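Local coordinates for caspase-1 subunit p19/18 (Spodoptera frugiperda, PDB 1M72), which probably cleaves target proteins as a cysteine endopeptidase in the caspase cascade that carries out apoptosis, at residues Leu126-Tyr129 with Asp133-Pro136; Cys209-Tyr214 with Cys229-Leu234; Glu237-Ala240 with Met246-Gln249. All blocks are in the same frame, centred on the assembly; numbering follows the deposited sequence.

Contact 1: residues Leu126-Tyr129 with Asp133-Pro136; sequences LWYY and DKCP
Lys134 lays its aliphatic end over the Tyr128 ring, a CH-pi contact between 126-129 and 133-136. Its CE lies 3.9 Å from the centroid of the Tyr128 ring and 26° off the ring normal, so the methylene stands over the face but displaced toward the phenol end; accordingly, the ring atom nearest to Lys134 CE is Tyr128 CZ, at 3.5 Å. The chain is straight as far as CE and bends only at chi4 (-74°), which swings the amine beyond the rim.

Polar contact is slight. Lys134 NZ reaches Tyr128 OH at 3.3 Å, a weak hydrogen bond.

Van der Waals contacts fill in the rest. Tyr129 O faces Lys134 CB at 3.5 Å and Cys135 CB at 3.8 Å, while Lys134 CD passes 3.6 Å from Tyr128 O. Within 126-129, Tyr128 sets its CD2 over the centre of the Tyr129 ring, 3.6 Å above the plane. Tyr129 in turn packs on Ile87 and Ala91 of helix 80-92, with its OH weakly bonded to Asn84. Trp127 touches strand 182-186 of the central sheet.

The contact thus joins the short, weakly bonded helix 125-128 and the residue after it to the loop leading toward strand 143-148, away from the probable catalytic residues. A modest 182 Å² is buried, and one weak bond supplies the polar part, so the union rests mainly on methylenes against an aromatic face and a backbone carbonyl, with Lys134 itself exposed.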
loop_
_atom_site.group_PDB
_atom_site.type_symbol
_atom_site.label_atom_id
_atom_site.label_comp_id
_atom_site.label_asym_id
_atom_site.label_seq_id
_atom_site.Cartn_x
_atom_site.Cartn_y
_atom_site.Cartn_z
ATOM N N LEU C 126 -15.374 5.430 -1.395
ATOM C CA LEU C 126 -15.455 5.072 0.026
ATOM C C LEU C 126 -14.661 5.997 0.985
ATOM O O LEU C 126 -15.134 6.317 2.070
ATOM C CB LEU C 126 -15.033 3.593 0.225
ATOM C CG LEU C 126 -15.947 2.636 -0.532
ATOM C CD1 LEU C 126 -15.192 1.341 -0.784
ATOM C CD2 LEU C 126 -17.349 2.452 0.226
ATOM N N TRP C 127 -13.482 6.431 0.554
ATOM C CA TRP C 127 -12.623 7.277 1.352
ATOM C C TRP C 127 -12.579 8.770 0.945
ATOM O O TRP C 127 -12.073 9.619 1.713
ATOM C CB TRP C 127 -11.212 6.666 1.364
ATOM C CG TRP C 127 -10.610 6.330 0.017
ATOM C CD1 TRP C 127 -9.942 7.187 -0.833
ATOM C CD2 TRP C 127 -10.541 5.023 -0.602
ATOM N NE1 TRP C 127 -9.463 6.486 -1.922
ATOM C CE2 TRP C 127 -9.822 5.166 -1.806
ATOM C CE3 TRP C 127 -11.017 3.746 -0.244
ATOM C CZ2 TRP C 127 -9.568 4.077 -2.669
ATOM C CZ3 TRP C 127 -10.763 2.666 -1.100
ATOM C CH2 TRP C 127 -10.043 2.843 -2.304
ATOM N N TYR C 128 -13.156 9.091 -0.219
ATOM C CA TYR C 128 -13.171 10.452 -0.725
ATOM C C TYR C 128 -13.626 11.496 0.305
ATOM O O TYR C 128 -12.954 12.530 0.486
ATOM C CB TYR C 128 -14.084 10.540 -1.962
ATOM C CG TYR C 128 -14.338 11.949 -2.458
ATOM C CD1 TYR C 128 -13.351 12.661 -3.182
ATOM C CD2 TYR C 128 -15.559 12.589 -2.188
ATOM C CE1 TYR C 128 -13.592 13.996 -3.623
ATOM C CE2 TYR C 128 -15.807 13.895 -2.620
ATOM C CZ TYR C 128 -14.830 14.584 -3.326
ATOM O OH TYR C 128 -15.102 15.855 -3.730
ATOM N N TYR C 129 -14.761 11.242 0.954
ATOM C CA TYR C 129 -15.325 12.159 1.956
ATOM C C TYR C 129 -14.633 12.210 3.319
ATOM O O TYR C 129 -15.075 12.942 4.217
ATOM C CB TYR C 129 -16.806 11.829 2.220
ATOM C CG TYR C 129 -17.678 11.832 0.985
ATOM C CD1 TYR C 129 -17.920 10.647 0.280
ATOM C CD2 TYR C 129 -18.251 13.023 0.505
ATOM C CE1 TYR C 129 -18.707 10.639 -0.862
ATOM C CE2 TYR C 129 -19.039 13.027 -0.646
ATOM C CZ TYR C 129 -19.258 11.827 -1.321
ATOM O OH TYR C 129 -20.005 11.793 -2.465
ATOM N N ASP C 133 -9.811 17.839 5.140
ATOM C CA ASP C 133 -10.582 19.029 4.853
ATOM C C ASP C 133 -12.093 18.756 4.904
ATOM O O ASP C 133 -12.858 19.602 5.361
ATOM C CB ASP C 133 -10.164 19.585 3.497
ATOM C CG ASP C 133 -10.259 18.552 2.396
ATOM O OD1 ASP C 133 -10.162 17.339 2.692
ATOM O OD2 ASP C 133 -10.418 18.964 1.235
ATOM N N LYS C 134 -12.531 17.583 4.462
ATOM C CA LYS C 134 -13.961 17.264 4.461
ATOM C C LYS C 134 -14.458 16.713 5.793
ATOM O O LYS C 134 -15.635 16.860 6.119
ATOM C CB LYS C 134 -14.287 16.266 3.338
ATOM C CG LYS C 134 -13.844 16.763 1.951
ATOM C CD LYS C 134 -14.258 15.853 0.803
ATOM C CE LYS C 134 -13.442 16.155 -0.467
ATOM N NZ LYS C 134 -13.873 17.417 -1.106
ATOM N N CYS C 135 -13.566 16.070 6.553
ATOM C CA CYS C 135 -13.915 15.500 7.847
ATOM C C CYS C 135 -12.814 15.826 8.911
ATOM O O CYS C 135 -12.031 14.949 9.335
ATOM C CB CYS C 135 -14.128 13.991 7.693
ATOM S SG CYS C 135 -14.803 13.162 9.137
ATOM N N PRO C 136 -12.764 17.103 9.355
ATOM C CA PRO C 136 -11.817 17.631 10.341
ATOM C C PRO C 136 -11.790 16.847 11.654
ATOM O O PRO C 136 -10.732 16.671 12.217
ATOM C CB PRO C 136 -12.284 19.082 10.565
ATOM C CG PRO C 136 -13.131 19.388 9.404
ATOM C CD PRO C 136 -13.805 18.097 9.046
#

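Contact 2: residues Cys209-Tyr214 with Cys229-Leu234; sequences CEELRY and CQKVAL
The carboxylates of Glu210 and Glu211 both meet the amine of Lys231, each through its OE1. At Glu211 the approach is from the anti side of OE1, with Lys231 NZ 24° out of the carboxylate plane; the separation from Lys231 NZ to Glu211 OE1 is 3.2 Å. At Glu210, OE1 is also 3.2 Å from Lys231 NZ, but that hydrogen bond is weak in its geometry, although the pair still counts as a salt bridge. The same oxygen touches Lys231 CD at 3.4 Å, so the lysine comes to it partly along its methylenes. Within 209-214, Cys209 O lies over the centre of one face of the Arg213 guanidinium, 3.6 Å above the plane.

The two glutamates are neighbours in sequence, yet reach a single nitrogen because their chains take different courses. Glu210 runs extended past CG and crosses Lys231 at about a right angle; Glu211 bends at chi2 (51°) and crosses it obliquely. Lys231 is folded at chi2, chi3 and chi4, which draws its NZ into the space between the two acids.

Together the three residues form a salt-bridge network linking helices 203-215 and 221-235 of the caspase domain. The backbones stay well separated, with the closest CA atoms, of Glu211 and Lys231, 8.9 Å apart, and only 125 Å² is buried. Glu211 is buried, packs on Leu224, Phe227 and Val228 and makes a long, weak ion pair from OE2 to Arg219, so the lysine charge probably stabilises its ionised form. Elsewhere on helix 221-235, Ala233 and Leu234 pack against Pro177 and Tyr174 of the second subunit.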
loop_
_atom_site.group_PDB
_atom_site.type_symbol
_atom_site.label_atom_id
_atom_site.label_comp_id
_atom_site.label_asym_id
_atom_site.label_seq_id
_atom_site.Cartn_x
_atom_site.Cartn_y
_atom_site.Cartn_z
ATOM N N CYS C 209 -9.849 -11.698 10.380
ATOM C CA CYS C 209 -10.539 -11.932 11.636
ATOM C C CYS C 209 -9.720 -12.781 12.606
ATOM O O CYS C 209 -9.687 -12.491 13.827
ATOM C CB CYS C 209 -11.912 -12.555 11.370
ATOM S SG CYS C 209 -13.044 -11.347 10.611
ATOM N N GLU C 210 -9.044 -13.799 12.078
ATOM C CA GLU C 210 -8.192 -14.643 12.912
ATOM C C GLU C 210 -7.011 -13.849 13.500
ATOM O O GLU C 210 -6.705 -13.974 14.684
ATOM C CB GLU C 210 -7.660 -15.859 12.121
ATOM C CG GLU C 210 -6.770 -16.796 12.952
ATOM C CD GLU C 210 -6.468 -18.152 12.260
ATOM O OE1 GLU C 210 -5.869 -18.168 11.156
ATOM O OE2 GLU C 210 -6.823 -19.218 12.829
ATOM N N GLU C 211 -6.356 -13.018 12.698
ATOM C CA GLU C 211 -5.214 -12.257 13.205
ATOM C C GLU C 211 -5.659 -11.187 14.213
ATOM O O GLU C 211 -4.947 -10.903 15.194
ATOM C CB GLU C 211 -4.471 -11.600 12.043
ATOM C CG GLU C 211 -3.005 -11.440 12.267
ATOM C CD GLU C 211 -2.328 -12.743 12.700
ATOM O OE1 GLU C 211 -2.371 -13.740 11.946
ATOM O OE2 GLU C 211 -1.748 -12.756 13.801
ATOM N N LEU C 212 -6.826 -10.589 13.954
ATOM C CA LEU C 212 -7.399 -9.593 14.846
ATOM C C LEU C 212 -7.786 -10.256 16.166
ATOM O O LEU C 212 -7.603 -9.659 17.222
ATOM C CB LEU C 212 -8.633 -8.930 14.230
ATOM C CG LEU C 212 -8.342 -7.884 13.137
ATOM C CD1 LEU C 212 -9.638 -7.289 12.591
ATOM C CD2 LEU C 212 -7.429 -6.766 13.716
ATOM N N ARG C 213 -8.317 -11.481 16.122
ATOM C CA ARG C 213 -8.654 -12.172 17.371
ATOM C C ARG C 213 -7.390 -12.477 18.204
ATOM O O ARG C 213 -7.385 -12.272 19.408
ATOM C CB ARG C 213 -9.391 -13.485 17.095
ATOM C CG ARG C 213 -10.889 -13.387 17.056
ATOM C CD ARG C 213 -11.488 -14.786 16.810
ATOM N NE ARG C 213 -11.975 -14.971 15.432
ATOM C CZ ARG C 213 -11.366 -15.689 14.488
ATOM N NH1 ARG C 213 -10.225 -16.321 14.754
ATOM N NH2 ARG C 213 -11.881 -15.749 13.261
ATOM N N TYR C 214 -6.322 -12.942 17.552
ATOM C CA TYR C 214 -5.057 -13.295 18.214
ATOM C C TYR C 214 -4.216 -12.129 18.740
ATOM O O TYR C 214 -3.742 -12.179 19.871
ATOM C CB TYR C 214 -4.177 -14.140 17.266
ATOM C CG TYR C 214 -2.778 -14.493 17.797
ATOM C CD1 TYR C 214 -2.606 -15.396 18.873
ATOM C CD2 TYR C 214 -1.626 -13.914 17.235
ATOM C CE1 TYR C 214 -1.318 -15.714 19.376
ATOM C CE2 TYR C 214 -0.332 -14.216 17.727
ATOM C CZ TYR C 214 -0.188 -15.119 18.804
ATOM O OH TYR C 214 1.083 -15.392 19.309
ATOM N N CYS C 229 -1.381 -11.239 5.320
ATOM C CA CYS C 229 -0.940 -11.548 3.948
ATOM C C CYS C 229 -0.271 -12.921 3.867
ATOM O O CYS C 229 -0.441 -13.693 2.905
ATOM C CB CYS C 229 0.034 -10.472 3.423
ATOM S SG CYS C 229 -0.764 -8.876 3.028
ATOM N N GLN C 230 0.486 -13.226 4.908
ATOM C CA GLN C 230 1.166 -14.499 5.004
ATOM C C GLN C 230 0.147 -15.616 5.082
ATOM O O GLN C 230 0.217 -16.612 4.367
ATOM C CB GLN C 230 2.078 -14.515 6.236
ATOM C CG GLN C 230 2.963 -15.722 6.258
ATOM C CD GLN C 230 3.894 -15.785 7.455
ATOM O OE1 GLN C 230 4.794 -14.916 7.652
ATOM N NE2 GLN C 230 3.703 -16.833 8.269
ATOM N N LYS C 231 -0.824 -15.440 5.945
ATOM C CA LYS C 231 -1.836 -16.448 6.092
ATOM C C LYS C 231 -2.535 -16.680 4.733
ATOM O O LYS C 231 -2.617 -17.837 4.255
ATOM C CB LYS C 231 -2.812 -15.991 7.172
ATOM C CG LYS C 231 -3.755 -17.038 7.675
ATOM C CD LYS C 231 -3.259 -17.666 8.991
ATOM C CE LYS C 231 -3.011 -16.591 10.077
ATOM N NZ LYS C 231 -4.156 -15.648 10.163
ATOM N N VAL C 232 -3.043 -15.604 4.119
ATOM C CA VAL C 232 -3.728 -15.710 2.819
ATOM C C VAL C 232 -2.804 -16.344 1.762
ATOM O O VAL C 232 -3.226 -17.172 0.976
ATOM C CB VAL C 232 -4.193 -14.296 2.264
ATOM C CG1 VAL C 232 -4.682 -14.434 0.797
ATOM C CG2 VAL C 232 -5.325 -13.690 3.163
ATOM N N ALA C 233 -1.532 -15.970 1.778
ATOM C CA ALA C 233 -0.578 -16.456 0.788
ATOM C C ALA C 233 -0.187 -17.884 0.938
ATOM O O ALA C 233 0.136 -18.529 -0.071
ATOM C CB ALA C 233 0.745 -15.591 0.808
ATOM N N LEU C 234 -0.118 -18.352 2.194
ATOM C CA LEU C 234 0.302 -19.734 2.470
ATOM C C LEU C 234 -0.763 -20.771 2.749
ATOM O O LEU C 234 -0.686 -21.879 2.223
ATOM C CB LEU C 234 1.288 -19.777 3.635
ATOM C CG LEU C 234 2.526 -18.893 3.540
ATOM C CD1 LEU C 234 3.326 -19.052 4.831
ATOM C CD2 LEU C 234 3.359 -19.267 2.341
#

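Contact 3: residues Glu237-Ala240 with Met246-Gln249; sequences ESNA and MHQQ
Ser238 OG is gripped by two backbone groups of 246-249: it donates to Met246 O at 2.7 Å and accepts from Gln249 N. The first bond is bent at the carbonyl, with the hydroxyl tilted from the carbonyl plane. The second is nearly straight (171° at the hydrogen), but its 2.5 Å between Gln249 N and Ser238 OG is shorter than usual and the exact length is doubtful. A chi1 of 73° puts OG between the backbone N and the carbonyl carbon, facing the other segment.

Backbone bonds continue the pairing: Ser238 N reaches Gln249 O at 2.8 Å, and Gln248 N makes a weak bond to Ser238 O. Both segments belong to the loop between helix 221-235 and strand 254-257, a loop that in caspases borders the substrate groove. Consistent with this, Asn239 N hydrogen-bonds an acidic side chain of the bound peptide, Met246 packs on an apolar one, and the Met246 side chain is about 8 Å from that of Cys150, the probable catalytic cysteine.

His247 accepts at its ring edge: Ala240 N lies close to the ring plane, 2.6 Å from His247 ND1, a separation short for two nitrogens and of doubtful exact length at this resolution. The Asn239 amide runs alongside, its plane turned 66° from the imidazole. Beyond, the Gln249 side chain curls back so that NE2 bonds to His247 O at 2.8 Å from above the carbonyl plane. Farther along, the Glu237 side chain lies beside that of Gln248, while Glu237 OE1 forms a salt bridge with Arg175 of the second subunit.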
loop_
_atom_site.group_PDB
_atom_site.type_symbol
_atom_site.label_atom_id
_atom_site.label_comp_id
_atom_site.label_asym_id
_atom_site.label_seq_id
_atom_site.Cartn_x
_atom_site.Cartn_y
_atom_site.Cartn_z
ATOM N N GLU C 237 -5.435 -22.161 -1.015
ATOM C CA GLU C 237 -5.212 -22.534 -2.381
ATOM C C GLU C 237 -6.584 -22.974 -2.889
ATOM O O GLU C 237 -7.331 -23.700 -2.205
ATOM C CB GLU C 237 -4.195 -23.640 -2.490
ATOM C CG GLU C 237 -3.835 -23.898 -3.926
ATOM C CD GLU C 237 -2.898 -25.058 -4.033
ATOM O OE1 GLU C 237 -1.706 -24.862 -4.372
ATOM O OE2 GLU C 237 -3.365 -26.176 -3.742
ATOM N N SER C 238 -6.937 -22.503 -4.076
ATOM C CA SER C 238 -8.252 -22.829 -4.593
ATOM C C SER C 238 -8.390 -24.301 -4.955
ATOM O O SER C 238 -7.414 -24.991 -5.313
ATOM C CB SER C 238 -8.585 -21.967 -5.834
ATOM O OG SER C 238 -7.838 -22.386 -6.978
ATOM N N ASN C 239 -9.614 -24.765 -4.840
ATOM C CA ASN C 239 -9.938 -26.126 -5.220
ATOM C C ASN C 239 -11.206 -26.014 -6.046
ATOM O O ASN C 239 -12.283 -25.693 -5.519
ATOM C CB ASN C 239 -10.178 -27.040 -4.001
ATOM C CG ASN C 239 -10.690 -28.435 -4.400
ATOM O OD1 ASN C 239 -11.830 -28.788 -4.116
ATOM N ND2 ASN C 239 -9.852 -29.218 -5.063
ATOM N N ALA C 240 -11.051 -26.252 -7.341
ATOM C CA ALA C 240 -12.149 -26.198 -8.293
ATOM C C ALA C 240 -11.818 -27.233 -9.364
ATOM O O ALA C 240 -11.419 -26.894 -10.467
ATOM C CB ALA C 240 -12.218 -24.820 -8.901
ATOM N N MET C 246 -9.240 -22.419 -13.002
ATOM C CA MET C 246 -9.531 -21.810 -11.690
ATOM C C MET C 246 -8.998 -22.673 -10.521
ATOM O O MET C 246 -9.084 -22.310 -9.354
ATOM C CB MET C 246 -11.035 -21.672 -11.495
ATOM C CG MET C 246 -11.753 -20.886 -12.580
ATOM S SD MET C 246 -11.071 -19.246 -12.721
ATOM C CE MET C 246 -11.878 -18.428 -11.221
ATOM N N HIS C 247 -8.426 -23.814 -10.855
ATOM C CA HIS C 247 -7.977 -24.739 -9.855
ATOM C C HIS C 247 -6.548 -24.553 -9.331
ATOM O O HIS C 247 -5.642 -24.290 -10.090
ATOM C CB HIS C 247 -8.183 -26.158 -10.401
ATOM C CG HIS C 247 -8.031 -27.223 -9.366
ATOM N ND1 HIS C 247 -8.790 -27.251 -8.213
ATOM C CD2 HIS C 247 -7.181 -28.278 -9.291
ATOM C CE1 HIS C 247 -8.409 -28.279 -7.476
ATOM N NE2 HIS C 247 -7.436 -28.917 -8.109
ATOM N N GLN C 248 -6.380 -24.721 -8.017
ATOM C CA GLN C 248 -5.095 -24.585 -7.333
ATOM C C GLN C 248 -4.506 -23.210 -7.499
ATOM O O GLN C 248 -3.305 -23.071 -7.676
ATOM C CB GLN C 248 -4.091 -25.619 -7.858
ATOM C CG GLN C 248 -4.597 -27.068 -7.746
ATOM C CD GLN C 248 -3.552 -28.071 -8.186
ATOM O OE1 GLN C 248 -3.888 -29.140 -8.670
ATOM N NE2 GLN C 248 -2.271 -27.726 -8.016
ATOM N N GLN C 249 -5.352 -22.191 -7.451
ATOM C CA GLN C 249 -4.856 -20.835 -7.606
ATOM C C GLN C 249 -4.543 -20.237 -6.229
ATOM O O GLN C 249 -5.043 -20.714 -5.198
ATOM C CB GLN C 249 -5.866 -19.997 -8.396
ATOM C CG GLN C 249 -6.218 -20.644 -9.748
ATOM C CD GLN C 249 -5.033 -20.652 -10.691
ATOM O OE1 GLN C 249 -4.550 -19.596 -11.070
ATOM N NE2 GLN C 249 -4.543 -21.845 -11.053
#

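All three contacts belong to one caspase domain and follow in series along the chain. Contact 1 lies across the chain's centre from the other two, its own centre about 29 Å from that of contact 2 and about 39 Å from that of contact 3. Contacts 2 and 3 are closer, about 19 Å between centres, and adjoin in sequence: helix 221-235, which carries 229-234, runs out into the loop holding 237-240 and 246-249 before strand 254-257. Both also touch the second subunit. The predicted propeptide 157-167 separates contact 1 from them, so contact 1 probably falls in the large subunit and contacts 2 and 3 in the small one, where contact 3 also meets the bound peptide.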